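Local atomic coordinates of putative nucleotide-diphospho-sugar transferase (Desulfovibrio desulfuricans subsp. desulfuricans, PDB entry 3CGX), a protein that probably transfers a sugar from a nucleotide-diphospho-sugar donor to an as yet unidentified acceptor. Residues F9-P14 against Y36-V40. Residues are numbered along the deposited sequence; the frame is centred on the assembly and turned at random.
Sequences FFVKYP and YRHFV
Val40 is the apolar centre: its CG1 lies 4.0 Å from Phe9 CE2 and 4.0 Å from Val11 CG1. Phe9 (chi1 t) points its CA-to-CB bond toward the helix, while that of Phe10 points away. The extended backbone of 9-11 runs nearly antiparallel to helical 36-40, at 167° with axes 10.9 Å apart; beyond it the chain closes on the helix, the CA-CA distance falling from 7.4 Å for Val11-Val40 to 5.5 Å for Pro14-Arg37. Tyr36 (chi1 t) fills the space between, with Pro14 CB 3.9 Å from its CD2, and its OH accepts a hydrogen bond from Lys12 N at 3.1 Å; Ser111 is a further partner of that hydroxyl. At the polar edge Arg37 bends at chi3 (m), laying its guanidinium face over Pro14 CG and donating from NH2 to Tyr13 OH at 3.3 Å. One water bridges Pro14 O (2.8 Å) and Arg37 NE (3.0 Å). Helix 29-47 lies in the crossover from strand 5-11 to its parallel neighbour 53-58, consistent with a Rossmann-like GT-A fold, and the contact sits at the C-terminal strand end, where such enzymes usually bind the nucleotide. Strand 5-11 lies between strands 53-58 and 105-109, and Trp72 of helix 65-73 touches Pro14 and Val40.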
ATOM      1  N   PHE A   9      -2.790   5.726  -2.975  1.00 22.41           N
ATOM      2  CA  PHE A   9      -3.124   4.461  -2.301  1.00 20.05           C
ATOM      3  C   PHE A   9      -3.522   3.404  -3.334  1.00 21.48           C
ATOM      4  O   PHE A   9      -4.543   3.480  -3.959  1.00 20.64           O
ATOM      5  CB  PHE A   9      -4.193   4.737  -1.246  1.00 21.98           C
ATOM      6  CG  PHE A   9      -4.600   3.532  -0.390  1.00 22.70           C
ATOM      7  CD1 PHE A   9      -3.645   2.664   0.140  1.00 27.00           C
ATOM      8  CD2 PHE A   9      -5.932   3.321  -0.045  1.00 26.08           C
ATOM      9  CE1 PHE A   9      -4.023   1.619   0.995  1.00 24.91           C
ATOM     10  CE2 PHE A   9      -6.292   2.228   0.802  1.00 25.70           C
ATOM     11  CZ  PHE A   9      -5.316   1.383   1.283  1.00 25.78           C
ATOM     12  N   PHE A  10      -2.634   2.439  -3.528  1.00 20.05           N
ATOM     13  CA  PHE A  10      -2.762   1.418  -4.564  1.00 20.39           C
ATOM     14  C   PHE A  10      -3.518   0.217  -4.045  1.00 21.79           C
ATOM     15  O   PHE A  10      -3.132  -0.418  -3.052  1.00 23.29           O
ATOM     16  CB  PHE A  10      -1.354   1.027  -5.095  1.00 22.68           C
ATOM     17  CG  PHE A  10      -0.867   1.850  -6.248  1.00 22.18           C
ATOM     18  CD1 PHE A  10      -1.037   3.228  -6.287  1.00 21.75           C
ATOM     19  CD2 PHE A  10      -0.171   1.235  -7.309  1.00 21.84           C
ATOM     20  CE1 PHE A  10      -0.621   3.948  -7.378  1.00 21.55           C
ATOM     21  CE2 PHE A  10       0.301   1.973  -8.375  1.00 25.23           C
ATOM     22  CZ  PHE A  10       0.075   3.316  -8.427  1.00 24.72           C
ATOM     23  N   VAL A  11      -4.632  -0.061  -4.731  1.00 22.91           N
ATOM     24  CA  VAL A  11      -5.627  -1.074  -4.380  1.00 20.03           C
ATOM     25  C   VAL A  11      -6.086  -1.860  -5.618  1.00 21.99           C
ATOM     26  O   VAL A  11      -5.830  -1.487  -6.742  1.00 21.17           O
ATOM     27  CB  VAL A  11      -6.888  -0.392  -3.701  1.00 23.19           C
ATOM     28  CG1 VAL A  11      -6.499   0.403  -2.414  1.00 22.35           C
ATOM     29  CG2 VAL A  11      -7.672   0.532  -4.707  1.00 16.27           C
ATOM     30  N   LYS A  12      -6.697  -2.992  -5.375  1.00 21.68           N
ATOM     31  CA  LYS A  12      -7.447  -3.762  -6.377  1.00 21.97           C
ATOM     32  C   LYS A  12      -8.864  -4.077  -5.838  1.00 21.98           C
ATOM     33  O   LYS A  12      -9.054  -4.300  -4.633  1.00 21.50           O
ATOM     34  CB  LYS A  12      -6.724  -5.056  -6.729  1.00 24.04           C
ATOM     35  CG  LYS A  12      -7.346  -5.857  -7.842  1.00 23.44           C
ATOM     36  CD  LYS A  12      -6.464  -6.965  -8.354  1.00 24.75           C
ATOM     37  CE  LYS A  12      -7.179  -7.770  -9.469  1.00 24.18           C
ATOM     38  NZ  LYS A  12      -6.301  -8.872  -9.872  1.00 22.93           N
ATOM     39  N   TYR A  13      -9.854  -4.073  -6.735  1.00 23.64           N
ATOM     40  CA  TYR A  13     -11.220  -4.398  -6.317  1.00 23.07           C
ATOM     41  C   TYR A  13     -11.169  -5.830  -5.749  1.00 23.59           C
ATOM     42  O   TYR A  13     -10.632  -6.727  -6.382  1.00 23.76           O
ATOM     43  CB  TYR A  13     -12.277  -4.265  -7.425  1.00 22.76           C
ATOM     44  CG  TYR A  13     -13.624  -4.311  -6.788  1.00 18.16           C
ATOM     45  CD1 TYR A  13     -14.194  -3.154  -6.259  1.00 20.21           C
ATOM     46  CD2 TYR A  13     -14.306  -5.530  -6.630  1.00 26.18           C
ATOM     47  CE1 TYR A  13     -15.431  -3.188  -5.578  1.00 25.84           C
ATOM     48  CE2 TYR A  13     -15.540  -5.582  -5.953  1.00 23.24           C
ATOM     49  CZ  TYR A  13     -16.079  -4.401  -5.412  1.00 29.35           C
ATOM     50  OH  TYR A  13     -17.277  -4.407  -4.723  1.00 27.06           O
ATOM     51  N   PRO A  14     -11.691  -6.035  -4.517  1.00 22.74           N
ATOM     52  CA  PRO A  14     -11.585  -7.330  -3.794  1.00 23.12           C
ATOM     53  C   PRO A  14     -12.566  -8.414  -4.256  1.00 24.47           C
ATOM     54  O   PRO A  14     -13.418  -8.880  -3.483  1.00 23.81           O
ATOM     55  CB  PRO A  14     -11.826  -6.934  -2.354  1.00 24.87           C
ATOM     56  CG  PRO A  14     -12.821  -5.768  -2.494  1.00 20.05           C
ATOM     57  CD  PRO A  14     -12.382  -5.014  -3.706  1.00 24.07           C
ATOM     58  N   TYR A  36      -9.020  -9.008   2.567  1.00 21.19           N
ATOM     59  CA  TYR A  36      -8.361  -7.924   1.822  1.00 21.70           C
ATOM     60  C   TYR A  36      -9.297  -6.705   1.744  1.00 23.28           C
ATOM     61  O   TYR A  36      -8.874  -5.558   1.923  1.00 23.77           O
ATOM     62  CB  TYR A  36      -7.854  -8.408   0.432  1.00 20.55           C
ATOM     63  CG  TYR A  36      -7.317  -7.237  -0.380  1.00 19.98           C
ATOM     64  CD1 TYR A  36      -6.148  -6.583  -0.009  1.00 21.40           C
ATOM     65  CD2 TYR A  36      -8.010  -6.764  -1.506  1.00 25.26           C
ATOM     66  CE1 TYR A  36      -5.685  -5.455  -0.722  1.00 26.41           C
ATOM     67  CE2 TYR A  36      -7.545  -5.669  -2.229  1.00 22.48           C
ATOM     68  CZ  TYR A  36      -6.400  -5.003  -1.829  1.00 26.49           C
ATOM     69  OH  TYR A  36      -5.916  -3.907  -2.496  1.00 23.59           O
ATOM     70  N   ARG A  37     -10.586  -6.963   1.551  1.00 23.36           N
ATOM     71  CA  ARG A  37     -11.592  -5.882   1.530  1.00 23.78           C
ATOM     72  C   ARG A  37     -11.477  -5.063   2.799  1.00 24.44           C
ATOM     73  O   ARG A  37     -11.425  -3.810   2.771  1.00 21.49           O
ATOM     74  CB  ARG A  37     -12.975  -6.472   1.338  1.00 23.71           C
ATOM     75  CG  ARG A  37     -14.111  -5.488   1.442  1.00 26.07           C
ATOM     76  CD  ARG A  37     -15.466  -6.210   1.376  1.00 27.01           C
ATOM     77  NE  ARG A  37     -15.736  -6.590   0.012  1.00 34.24           N
ATOM     78  CZ  ARG A  37     -16.384  -5.809  -0.858  1.00 37.47           C
ATOM     79  NH1 ARG A  37     -16.857  -4.640  -0.461  1.00 32.44           N
ATOM     80  NH2 ARG A  37     -16.592  -6.216  -2.107  1.00 31.59           N
ATOM     81  N   HIS A  38     -11.380  -5.771   3.921  1.00 22.81           N
ATOM     82  CA  HIS A  38     -11.240  -5.108   5.219  1.00 22.87           C
ATOM     83  C   HIS A  38      -9.878  -4.441   5.443  1.00 21.10           C
ATOM     84  O   HIS A  38      -9.821  -3.415   6.171  1.00 23.60           O
ATOM     85  CB  HIS A  38     -11.609  -6.071   6.349  1.00 24.92           C
ATOM     86  CG  HIS A  38     -13.089  -6.243   6.454  1.00 29.20           C
ATOM     87  ND1 HIS A  38     -13.876  -5.365   7.170  1.00 32.39           N
ATOM     88  CD2 HIS A  38     -13.938  -7.076   5.806  1.00 37.52           C
ATOM     89  CE1 HIS A  38     -15.145  -5.710   7.028  1.00 35.96           C
ATOM     90  NE2 HIS A  38     -15.211  -6.739   6.201  1.00 32.54           N
ATOM     91  N   PHE A  39      -8.822  -4.983   4.845  1.00 22.70           N
ATOM     92  CA  PHE A  39      -7.493  -4.352   4.940  1.00 23.04           C
ATOM     93  C   PHE A  39      -7.661  -2.941   4.385  1.00 22.85           C
ATOM     94  O   PHE A  39      -7.220  -1.945   4.981  1.00 24.27           O
ATOM     95  CB  PHE A  39      -6.439  -5.016   4.074  1.00 21.59           C
ATOM     96  CG  PHE A  39      -5.937  -6.370   4.564  1.00 22.46           C
ATOM     97  CD1 PHE A  39      -6.552  -7.063   5.594  1.00 20.79           C
ATOM     98  CD2 PHE A  39      -4.912  -6.999   3.880  1.00 24.82           C
ATOM     99  CE1 PHE A  39      -6.099  -8.319   5.962  1.00 23.48           C
ATOM    100  CE2 PHE A  39      -4.456  -8.279   4.256  1.00 25.98           C
ATOM    101  CZ  PHE A  39      -5.093  -8.928   5.291  1.00 20.78           C
ATOM    102  N   VAL A  40      -8.311  -2.874   3.221  1.00 20.98           N
ATOM    103  CA  VAL A  40      -8.436  -1.610   2.493  1.00 21.86           C
ATOM    104  C   VAL A  40      -9.301  -0.598   3.253  1.00 24.28           C
ATOM    105  O   VAL A  40      -8.938   0.580   3.460  1.00 23.28           O
ATOM    106  CB  VAL A  40      -8.918  -1.816   1.007  1.00 22.58           C
ATOM    107  CG1 VAL A  40      -9.260  -0.481   0.371  1.00 23.07           C
ATOM    108  CG2 VAL A  40      -7.840  -2.567   0.151  1.00 19.48           C
TER
HETATM  109  O   HOH W   1     -14.763  -9.264  -1.045  1.00 33.19           O